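Local coordinates for polycomb protein Pcl (Drosophila melanogaster, PDB 5OQD), which binds chromatin and DNA and, within the Esc/E(z) histone H3 methyltransferase complex, helps establish the repressed state of homeotic genes in the early embryo, at residues B[96-101]-B[177-182]; B[68-73]-B[88-93]; B[184-189]-B[199-204]. One frame throughout, in Å; residues are numbered along the deposited sequence.

In the fold
The three contacts follow one another in series along the chain. Contact 2 comes first, near the domain junction, where the hairpin of strands 71-74 and 84-87, which begins in the second PHD finger and runs on beyond it, hands over to helix 92-104 of the winged-helix domain. Contact 1 uses the same helix, against the loop returning after strand 170-173; its centre is about 10 Å from that of contact 2, and I181 packs on M69 and F70. Contact 3 lies in the C-terminal segment, against the zinc finger, its centre about 14 Å from that of contact 2 and about 21 Å from that of contact 1. L203 touches M88, V72 and P182, so this segment packs against both other contacts.

Contact 1 (B[96-101]-B[177-182]); sequences LHIALY and GPPHIP
Both H97 and Y101 hold CG anti to the backbone N, beside the carbonyl carbon (chi1 -163° and -172°), and their four-residue spacing puts both on one side of the helix, against the G177-P178-P179 backbone. The helix is 92-104 of the winged-helix domain, and the partner is the irregular chain that leaves strand 170-173 and passes across helix 92-104 toward the PHD finger. One imidazole does two jobs here. At its edge NE2 donates to G177 O over 3.1 Å, nearly straight at 171°; the oxygen lies in the ring plane, while seen from the carbonyl the donor stands well above the peptide plane. Over its face sits P179, whose CA is 3.4 Å from the ring centroid and almost exactly on the normal, a CH-pi contact. The pyrrolidine of P179 then reaches on to I98, CG against CG1 at 3.8 Å.

One turn further along the helix, the phenol of Y101 lies alongside P178, the two side chains pointing the same way. P178 CA sits over the ring, displaced toward the rim, 3.6 Å from CE1, and P178 CB approaches CZ at 3.9 Å. The hydroxyl of Y101 is hydrogen-bonded to D39, so this ring also ties the helix to the zinc-finger side. Buried L96, elsewhere on the helix, packs into helices 114-125 and 140-153. H180 ends the contact: its ring meets that of H97 rim to rim, steeply inclined, with H180 ND1 3.9 Å from H97 CE1.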
loop_
_atom_site.group_PDB
_atom_site.type_symbol
_atom_site.label_atom_id
_atom_site.label_comp_id
_atom_site.label_asym_id
_atom_site.label_seq_id
_atom_site.Cartn_x
_atom_site.Cartn_y
_atom_site.Cartn_z
ATOM N N LEU B 96 -0.898 6.393 -6.017
ATOM C CA LEU B 96 -2.115 7.172 -6.214
ATOM C C LEU B 96 -3.236 6.719 -5.285
ATOM O O LEU B 96 -3.962 7.544 -4.731
ATOM C CB LEU B 96 -2.575 7.080 -7.671
ATOM C CG LEU B 96 -1.729 7.840 -8.693
ATOM C CD1 LEU B 96 -2.140 7.480 -10.112
ATOM C CD2 LEU B 96 -1.840 9.339 -8.463
ATOM N N HIS B 97 -3.378 5.406 -5.121
ATOM C CA HIS B 97 -4.403 4.862 -4.239
ATOM C C HIS B 97 -4.101 5.232 -2.790
ATOM O O HIS B 97 -5.004 5.584 -2.035
ATOM C CB HIS B 97 -4.511 3.342 -4.394
ATOM C CG HIS B 97 -5.784 2.769 -3.852
ATOM N ND1 HIS B 97 -6.501 1.794 -4.511
ATOM C CD2 HIS B 97 -6.469 3.034 -2.714
ATOM C CE1 HIS B 97 -7.575 1.486 -3.805
ATOM N NE2 HIS B 97 -7.579 2.226 -2.711
ATOM N N ILE B 98 -2.829 5.152 -2.412
ATOM C CA ILE B 98 -2.389 5.567 -1.082
ATOM C C ILE B 98 -2.678 7.048 -0.861
ATOM O O ILE B 98 -3.158 7.448 0.201
ATOM C CB ILE B 98 -0.883 5.297 -0.875
ATOM C CG1 ILE B 98 -0.633 3.804 -0.652
ATOM C CG2 ILE B 98 -0.345 6.092 0.307
ATOM C CD1 ILE B 98 0.835 3.442 -0.549
ATOM N N ALA B 99 -2.395 7.855 -1.879
ATOM C CA ALA B 99 -2.620 9.294 -1.808
ATOM C C ALA B 99 -4.094 9.621 -1.595
ATOM O O ALA B 99 -4.445 10.382 -0.695
ATOM C CB ALA B 99 -2.105 9.972 -3.071
ATOM N N LEU B 100 -4.953 9.035 -2.423
ATOM C CA LEU B 100 -6.386 9.301 -2.358
ATOM C C LEU B 100 -7.027 8.732 -1.094
ATOM O O LEU B 100 -8.036 9.250 -0.615
ATOM C CB LEU B 100 -7.083 8.735 -3.597
ATOM C CG LEU B 100 -6.741 9.417 -4.924
ATOM C CD1 LEU B 100 -7.378 8.684 -6.091
ATOM C CD2 LEU B 100 -7.182 10.871 -4.902
ATOM N N TYR B 101 -6.442 7.666 -0.557
ATOM C CA TYR B 101 -6.984 7.018 0.633
ATOM C C TYR B 101 -6.692 7.829 1.892
ATOM O O TYR B 101 -7.542 7.950 2.774
ATOM C CB TYR B 101 -6.418 5.602 0.773
ATOM C CG TYR B 101 -7.061 4.779 1.865
ATOM C CD1 TYR B 101 -8.350 4.280 1.721
ATOM C CD2 TYR B 101 -6.374 4.486 3.035
ATOM C CE1 TYR B 101 -8.937 3.524 2.716
ATOM C CE2 TYR B 101 -6.953 3.728 4.035
ATOM C CZ TYR B 101 -8.234 3.250 3.870
ATOM O OH TYR B 101 -8.817 2.496 4.863
ATOM N N GLY B 177 -12.651 1.224 -0.408
ATOM C CA GLY B 177 -11.548 0.370 0.000
ATOM C C GLY B 177 -10.151 0.963 -0.036
ATOM O O GLY B 177 -9.907 1.961 -0.712
ATOM N N PRO B 178 -9.224 0.341 0.709
ATOM C CA PRO B 178 -7.795 0.665 0.773
ATOM C C PRO B 178 -7.054 0.149 -0.462
ATOM O O PRO B 178 -7.671 -0.541 -1.274
ATOM C CB PRO B 178 -7.339 -0.059 2.044
ATOM C CG PRO B 178 -8.231 -1.231 2.128
ATOM C CD PRO B 178 -9.571 -0.760 1.626
ATOM N N PRO B 179 -5.762 0.495 -0.619
ATOM C CA PRO B 179 -4.976 0.003 -1.757
ATOM C C PRO B 179 -5.027 -1.513 -1.937
ATOM O O PRO B 179 -4.959 -2.259 -0.960
ATOM C CB PRO B 179 -3.556 0.453 -1.413
ATOM C CG PRO B 179 -3.753 1.706 -0.648
ATOM C CD PRO B 179 -5.014 1.504 0.157
ATOM N N HIS B 180 -5.187 -1.944 -3.180
ATOM C CA HIS B 180 -5.137 -3.356 -3.465
ATOM C C HIS B 180 -3.711 -3.791 -3.204
ATOM O O HIS B 180 -2.758 -3.154 -3.654
ATOM C CB HIS B 180 -5.519 -3.628 -4.920
ATOM C CG HIS B 180 -6.943 -3.300 -5.243
ATOM N ND1 HIS B 180 -7.360 -2.022 -5.551
ATOM C CD2 HIS B 180 -8.047 -4.081 -5.306
ATOM C CE1 HIS B 180 -8.660 -2.030 -5.790
ATOM N NE2 HIS B 180 -9.100 -3.269 -5.648
ATOM N N ILE B 181 -3.570 -4.890 -2.481
ATOM C CA ILE B 181 -2.267 -5.504 -2.252
ATOM C C ILE B 181 -2.344 -7.014 -2.460
ATOM O O ILE B 181 -3.231 -7.671 -1.918
ATOM C CB ILE B 181 -1.748 -5.196 -0.833
ATOM C CG1 ILE B 181 -1.679 -3.684 -0.620
ATOM C CG2 ILE B 181 -0.387 -5.837 -0.596
ATOM C CD1 ILE B 181 -1.091 -3.277 0.706
ATOM N N PRO B 182 -1.420 -7.567 -3.261
ATOM C CA PRO B 182 -1.415 -9.008 -3.532
ATOM C C PRO B 182 -1.152 -9.835 -2.279
ATOM O O PRO B 182 -0.236 -9.534 -1.514
ATOM C CB PRO B 182 -0.276 -9.172 -4.546
ATOM C CG PRO B 182 0.603 -7.992 -4.323
ATOM C CD PRO B 182 -0.326 -6.873 -3.963
#

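Contact 2 (B[68-73]-B[88-93]); sequences DMFFVF and MQIEWV
The hairpin of strands 71-74 and 84-87, which begins in the second PHD finger and runs on beyond it, sets up this contact: F70, at the entry to strand 71-74, meets M88 and I90 in the segment that leads to helix 92-104. M88 N donates to F70 O at 3.0 Å and 168°, coming from above the carbonyl plane. R87 NE bonds to the same oxygen, which is thus gripped twice.

The side chain of M88, extended beyond CG, runs past the F70 backbone. Its SD lies near the plane of the F70 ring, at the edge, and CE sits 3.4 Å from F71 O. There the methyl also packs on V72, CE to CG2 at 3.7 Å, the two side chains crossing at about a right angle. Nearer the backbone, M88 CB and F70 CB are 3.9 Å apart.

In the PHD fold the connection between the hairpin strands carries C75 and C78, which bind a zinc ion together with C45 and C48; residues 88-91 then lead directly into helix 92-104 of the winged-helix domain. F70 is the centre of an inverse gamma turn and also the end of an Asx turn, its N donating to D68 OD1 at 3.3 Å. That carboxylate makes a salt bridge with R87 as well, so one arginine braces both the turn and F70 O. I90 works at the junction with the helix. Its CG1 takes the crowded position between N and C (chi1 73°), leaving CG2 anti to the carbonyl carbon. This methyl makes a CH-pi contact over the F70 ring face, off-centre at 29° from the normal, with I90 CG2 3.5 Å from F70 CG and 3.6 Å from F70 CD2.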
loop_
_atom_site.group_PDB
_atom_site.type_symbol
_atom_site.label_atom_id
_atom_site.label_comp_id
_atom_site.label_asym_id
_atom_site.label_seq_id
_atom_site.Cartn_x
_atom_site.Cartn_y
_atom_site.Cartn_z
ATOM N N ASP B 68 -1.038 1.616 3.568
ATOM C CA ASP B 68 0.223 1.114 3.056
ATOM C C ASP B 68 0.650 -0.130 3.804
ATOM O O ASP B 68 1.169 -0.065 4.903
ATOM C CB ASP B 68 1.297 2.186 3.200
ATOM C CG ASP B 68 2.651 1.717 2.742
ATOM O OD1 ASP B 68 2.755 0.582 2.264
ATOM O OD2 ASP B 68 3.618 2.489 2.852
ATOM N N MET B 69 0.422 -1.273 3.181
ATOM C CA MET B 69 0.765 -2.552 3.765
ATOM C C MET B 69 1.674 -3.351 2.860
ATOM O O MET B 69 1.674 -4.571 2.906
ATOM C CB MET B 69 -0.490 -3.351 4.072
ATOM C CG MET B 69 -1.233 -2.851 5.290
ATOM S SD MET B 69 -2.959 -3.351 5.286
ATOM C CE MET B 69 -2.812 -5.133 5.229
ATOM N N PHE B 70 2.440 -2.673 2.023
ATOM C CA PHE B 70 3.159 -3.361 0.977
ATOM C C PHE B 70 4.434 -3.968 1.525
ATOM O O PHE B 70 5.528 -3.472 1.297
ATOM C CB PHE B 70 3.472 -2.401 -0.163
ATOM C CG PHE B 70 2.260 -1.924 -0.897
ATOM C CD1 PHE B 70 1.568 -0.820 -0.465
ATOM C CD2 PHE B 70 1.817 -2.584 -2.020
ATOM C CE1 PHE B 70 0.452 -0.383 -1.139
ATOM C CE2 PHE B 70 0.703 -2.153 -2.698
ATOM C CZ PHE B 70 0.020 -1.049 -2.259
ATOM N N PHE B 71 4.255 -5.059 2.260
ATOM C CA PHE B 71 5.343 -5.782 2.889
ATOM C C PHE B 71 5.100 -7.275 2.792
ATOM O O PHE B 71 3.972 -7.718 2.680
ATOM C CB PHE B 71 5.427 -5.416 4.365
ATOM C CG PHE B 71 5.895 -4.023 4.625
ATOM C CD1 PHE B 71 7.239 -3.741 4.703
ATOM C CD2 PHE B 71 4.991 -3.005 4.819
ATOM C CE1 PHE B 71 7.676 -2.464 4.955
ATOM C CE2 PHE B 71 5.419 -1.723 5.070
ATOM C CZ PHE B 71 6.764 -1.450 5.138
ATOM N N VAL B 72 6.169 -8.050 2.852
ATOM C CA VAL B 72 6.077 -9.493 3.022
ATOM C C VAL B 72 6.569 -9.835 4.419
ATOM O O VAL B 72 7.733 -9.611 4.748
ATOM C CB VAL B 72 6.899 -10.264 1.975
ATOM C CG1 VAL B 72 6.911 -11.752 2.303
ATOM C CG2 VAL B 72 6.344 -10.028 0.583
ATOM N N PHE B 73 5.677 -10.368 5.247
ATOM C CA PHE B 73 6.002 -10.604 6.647
ATOM C C PHE B 73 5.888 -12.069 7.052
ATOM O O PHE B 73 4.958 -12.770 6.657
ATOM C CB PHE B 73 5.105 -9.749 7.546
ATOM C CG PHE B 73 5.224 -10.078 9.006
ATOM C CD1 PHE B 73 6.425 -9.909 9.673
ATOM C CD2 PHE B 73 4.133 -10.557 9.711
ATOM C CE1 PHE B 73 6.535 -10.215 11.015
ATOM C CE2 PHE B 73 4.238 -10.860 11.054
ATOM C CZ PHE B 73 5.440 -10.688 11.707
ATOM N N MET B 88 7.932 -4.209 -0.258
ATOM C CA MET B 88 7.617 -4.406 -1.669
ATOM C C MET B 88 7.964 -3.168 -2.488
ATOM O O MET B 88 7.974 -2.050 -1.970
ATOM C CB MET B 88 6.134 -4.738 -1.856
ATOM C CG MET B 88 5.678 -6.048 -1.240
ATOM S SD MET B 88 3.901 -6.275 -1.460
ATOM C CE MET B 88 3.661 -7.890 -0.731
ATOM N N GLN B 89 8.254 -3.373 -3.769
ATOM C CA GLN B 89 8.407 -2.261 -4.698
ATOM C C GLN B 89 7.061 -2.000 -5.359
ATOM O O GLN B 89 6.496 -2.886 -6.002
ATOM C CB GLN B 89 9.485 -2.558 -5.743
ATOM C CG GLN B 89 9.806 -1.384 -6.654
ATOM C CD GLN B 89 11.060 -1.613 -7.478
ATOM O OE1 GLN B 89 11.044 -2.350 -8.464
ATOM N NE2 GLN B 89 12.157 -0.985 -7.072
ATOM N N ILE B 90 6.560 -0.783 -5.213
ATOM C CA ILE B 90 5.210 -0.453 -5.633
ATOM C C ILE B 90 5.159 0.461 -6.843
ATOM O O ILE B 90 6.045 1.265 -7.065
ATOM C CB ILE B 90 4.411 0.196 -4.494
ATOM C CG1 ILE B 90 4.902 1.613 -4.244
ATOM C CG2 ILE B 90 4.529 -0.628 -3.231
ATOM C CD1 ILE B 90 3.875 2.483 -3.571
ATOM N N GLU B 91 4.121 0.282 -7.642
ATOM C CA GLU B 91 3.858 1.102 -8.812
ATOM C C GLU B 91 3.109 2.401 -8.520
ATOM O O GLU B 91 2.694 2.656 -7.398
ATOM C CB GLU B 91 3.137 0.291 -9.883
ATOM C CG GLU B 91 4.066 -0.219 -10.969
ATOM C CD GLU B 91 4.244 0.774 -12.104
ATOM O OE1 GLU B 91 4.262 1.991 -11.840
ATOM O OE2 GLU B 91 4.361 0.336 -13.266
ATOM N N TRP B 92 2.954 3.217 -9.555
ATOM C CA TRP B 92 2.277 4.504 -9.461
ATOM C C TRP B 92 0.827 4.374 -9.025
ATOM O O TRP B 92 0.321 5.217 -8.312
ATOM C CB TRP B 92 2.372 5.265 -10.783
ATOM C CG TRP B 92 3.701 5.884 -10.979
ATOM C CD1 TRP B 92 4.560 5.666 -12.004
ATOM C CD2 TRP B 92 4.343 6.813 -10.108
ATOM N NE1 TRP B 92 5.697 6.401 -11.830
ATOM C CE2 TRP B 92 5.586 7.118 -10.671
ATOM C CE3 TRP B 92 3.986 7.416 -8.904
ATOM C CZ2 TRP B 92 6.472 7.995 -10.075
ATOM C CZ3 TRP B 92 4.865 8.286 -8.320
ATOM C CH2 TRP B 92 6.092 8.570 -8.900
ATOM N N VAL B 93 0.149 3.330 -9.469
ATOM C CA VAL B 93 -1.232 3.132 -9.078
ATOM C C VAL B 93 -1.322 2.971 -7.569
ATOM O O VAL B 93 -2.248 3.461 -6.945
ATOM C CB VAL B 93 -1.848 1.901 -9.762
ATOM C CG1 VAL B 93 -0.965 0.687 -9.568
ATOM C CG2 VAL B 93 -3.237 1.634 -9.222
#

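Contact 3 (B[184-189]-B[199-204]); sequences VFLEPH and KRFKLM
F201 lays its ring against V184, F185 and L186, where the C-terminal segment of the construct folds back over the PHD finger after helix 194-200. From the backbone, CB points toward 184-189, and CG stands anti to the carbonyl carbon (chi1 -57°). One face of the ring takes V184 CG1, which lies 3.6 Å from the centroid, close to the normal: a CH-pi contact in which the methyl lies over the ring centre, a little nearer CZ and CE2 than CG. CD2 is 3.9 Å from it. Going outward, CE1 comes within 3.8 Å of F185 N, whereas on the other side CE2 meets L186 CD1 at 3.5 Å. At the tip, CZ faces F185 O from 3.6 Å, the carbonyl oxygen sitting at the edge near the ring plane.

The opposite face is covered from its own segment by R200 CG, offset toward the rim, so the phenyl is clamped between a valine methyl and an arginine methylene. The far end of R200 makes a salt bridge with E190, which also accepts from the backbone N of E187. This bridge joins R200 to the loop that precedes helix 194-200.

K202, with positive phi, leaves the helical path and turns the chain toward L203, which rejoins the apolar cluster. Across 184-189, the backbone of L186 bonds to that of C46 and the ring of F185 makes a cation-pi contact with R49, so the segment lies against the zinc finger. V184 uses its second methyl too, with CG2 3.6 Å from L203 CD1.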
loop_
_atom_site.group_PDB
_atom_site.type_symbol
_atom_site.label_atom_id
_atom_site.label_comp_id
_atom_site.label_asym_id
_atom_site.label_seq_id
_atom_site.Cartn_x
_atom_site.Cartn_y
_atom_site.Cartn_z
ATOM N N VAL B 184 0.184 -12.870 -0.138
ATOM C CA VAL B 184 1.294 -13.808 -0.198
ATOM C C VAL B 184 1.138 -14.887 0.868
ATOM O O VAL B 184 1.347 -14.634 2.055
ATOM C CB VAL B 184 2.645 -13.094 -0.016
ATOM C CG1 VAL B 184 3.791 -14.049 -0.295
ATOM C CG2 VAL B 184 2.728 -11.886 -0.934
ATOM N N PHE B 185 0.756 -16.086 0.440
ATOM C CA PHE B 185 0.634 -17.226 1.344
ATOM C C PHE B 185 1.624 -18.323 0.966
ATOM O O PHE B 185 1.541 -18.899 -0.120
ATOM C CB PHE B 185 -0.795 -17.783 1.334
ATOM C CG PHE B 185 -1.793 -16.915 2.048
ATOM C CD1 PHE B 185 -1.403 -16.124 3.116
ATOM C CD2 PHE B 185 -3.122 -16.891 1.654
ATOM C CE1 PHE B 185 -2.318 -15.322 3.774
ATOM C CE2 PHE B 185 -4.042 -16.093 2.311
ATOM C CZ PHE B 185 -3.638 -15.307 3.369
ATOM N N LEU B 186 2.564 -18.602 1.863
ATOM C CA LEU B 186 3.548 -19.654 1.636
ATOM C C LEU B 186 3.160 -20.933 2.365
ATOM O O LEU B 186 2.468 -20.891 3.382
ATOM C CB LEU B 186 4.940 -19.204 2.089
ATOM C CG LEU B 186 5.861 -18.533 1.066
ATOM C CD1 LEU B 186 5.274 -17.224 0.576
ATOM C CD2 LEU B 186 7.244 -18.312 1.659
ATOM N N GLU B 187 3.602 -22.069 1.838
ATOM C CA GLU B 187 3.486 -23.326 2.561
ATOM C C GLU B 187 4.525 -23.315 3.677
ATOM O O GLU B 187 5.604 -22.744 3.511
ATOM C CB GLU B 187 3.680 -24.524 1.627
ATOM C CG GLU B 187 2.595 -24.669 0.567
ATOM C CD GLU B 187 1.219 -24.913 1.160
ATOM O OE1 GLU B 187 0.220 -24.489 0.540
ATOM O OE2 GLU B 187 1.133 -25.531 2.242
ATOM N N PRO B 188 4.201 -23.935 4.823
ATOM C CA PRO B 188 5.059 -23.876 6.013
ATOM C C PRO B 188 6.481 -24.388 5.789
ATOM O O PRO B 188 7.402 -23.952 6.480
ATOM C CB PRO B 188 4.323 -24.770 7.021
ATOM C CG PRO B 188 3.415 -25.624 6.198
ATOM C CD PRO B 188 3.001 -24.757 5.054
ATOM N N HIS B 189 6.656 -25.292 4.830
ATOM C CA HIS B 189 7.951 -25.925 4.599
ATOM C C HIS B 189 8.803 -25.195 3.562
ATOM O O HIS B 189 9.953 -25.564 3.328
ATOM C CB HIS B 189 7.753 -27.377 4.162
ATOM C CG HIS B 189 6.932 -27.526 2.920
ATOM N ND1 HIS B 189 5.557 -27.614 2.945
ATOM C CD2 HIS B 189 7.292 -27.600 1.618
ATOM C CE1 HIS B 189 5.105 -27.738 1.710
ATOM N NE2 HIS B 189 6.135 -27.734 0.885
ATOM N N LYS B 199 9.346 -15.324 -8.228
ATOM C CA LYS B 199 8.971 -16.333 -9.215
ATOM C C LYS B 199 7.520 -16.775 -9.051
ATOM O O LYS B 199 6.827 -17.034 -10.035
ATOM C CB LYS B 199 9.899 -17.546 -9.114
ATOM N N ARG B 200 7.066 -16.861 -7.806
ATOM C CA ARG B 200 5.736 -17.386 -7.512
ATOM C C ARG B 200 4.650 -16.315 -7.542
ATOM O O ARG B 200 3.575 -16.528 -8.099
ATOM C CB ARG B 200 5.730 -18.075 -6.145
ATOM C CG ARG B 200 4.366 -18.592 -5.720
ATOM C CD ARG B 200 4.176 -20.048 -6.105
ATOM N NE ARG B 200 5.090 -20.918 -5.371
ATOM C CZ ARG B 200 4.856 -21.382 -4.148
ATOM N NH1 ARG B 200 3.736 -21.060 -3.517
ATOM N NH2 ARG B 200 5.745 -22.168 -3.555
ATOM N N PHE B 201 4.935 -15.164 -6.941
ATOM C CA PHE B 201 3.906 -14.156 -6.712
ATOM C C PHE B 201 4.045 -12.934 -7.615
ATOM O O PHE B 201 3.266 -11.986 -7.500
ATOM C CB PHE B 201 3.926 -13.719 -5.245
ATOM C CG PHE B 201 3.751 -14.854 -4.278
ATOM C CD1 PHE B 201 2.485 -15.272 -3.906
ATOM C CD2 PHE B 201 4.851 -15.507 -3.746
ATOM C CE1 PHE B 201 2.318 -16.316 -3.021
ATOM C CE2 PHE B 201 4.689 -16.555 -2.858
ATOM C CZ PHE B 201 3.420 -16.959 -2.496
ATOM N N LYS B 202 5.030 -12.967 -8.509
ATOM C CA LYS B 202 5.301 -11.866 -9.431
ATOM C C LYS B 202 5.470 -10.543 -8.688
ATOM O O LYS B 202 4.892 -9.524 -9.072
ATOM C CB LYS B 202 4.185 -11.747 -10.474
ATOM N N LEU B 203 6.261 -10.568 -7.621
ATOM C CA LEU B 203 6.483 -9.385 -6.800
ATOM C C LEU B 203 7.834 -8.742 -7.083
ATOM O O LEU B 203 8.752 -9.394 -7.579
ATOM C CB LEU B 203 6.387 -9.736 -5.314
ATOM C CG LEU B 203 5.008 -10.060 -4.746
ATOM C CD1 LEU B 203 5.126 -10.486 -3.295
ATOM C CD2 LEU B 203 4.091 -8.856 -4.878
ATOM N N MET B 204 7.944 -7.459 -6.760
ATOM C CA MET B 204 9.220 -6.760 -6.795
ATOM C C MET B 204 9.576 -6.308 -5.384
ATOM O O MET B 204 8.741 -5.748 -4.674
ATOM C CB MET B 204 9.166 -5.564 -7.748
ATOM C CG MET B 204 9.045 -5.921 -9.226
ATOM S SD MET B 204 10.620 -6.330 -10.013
ATOM C CE MET B 204 10.680 -8.108 -9.804
#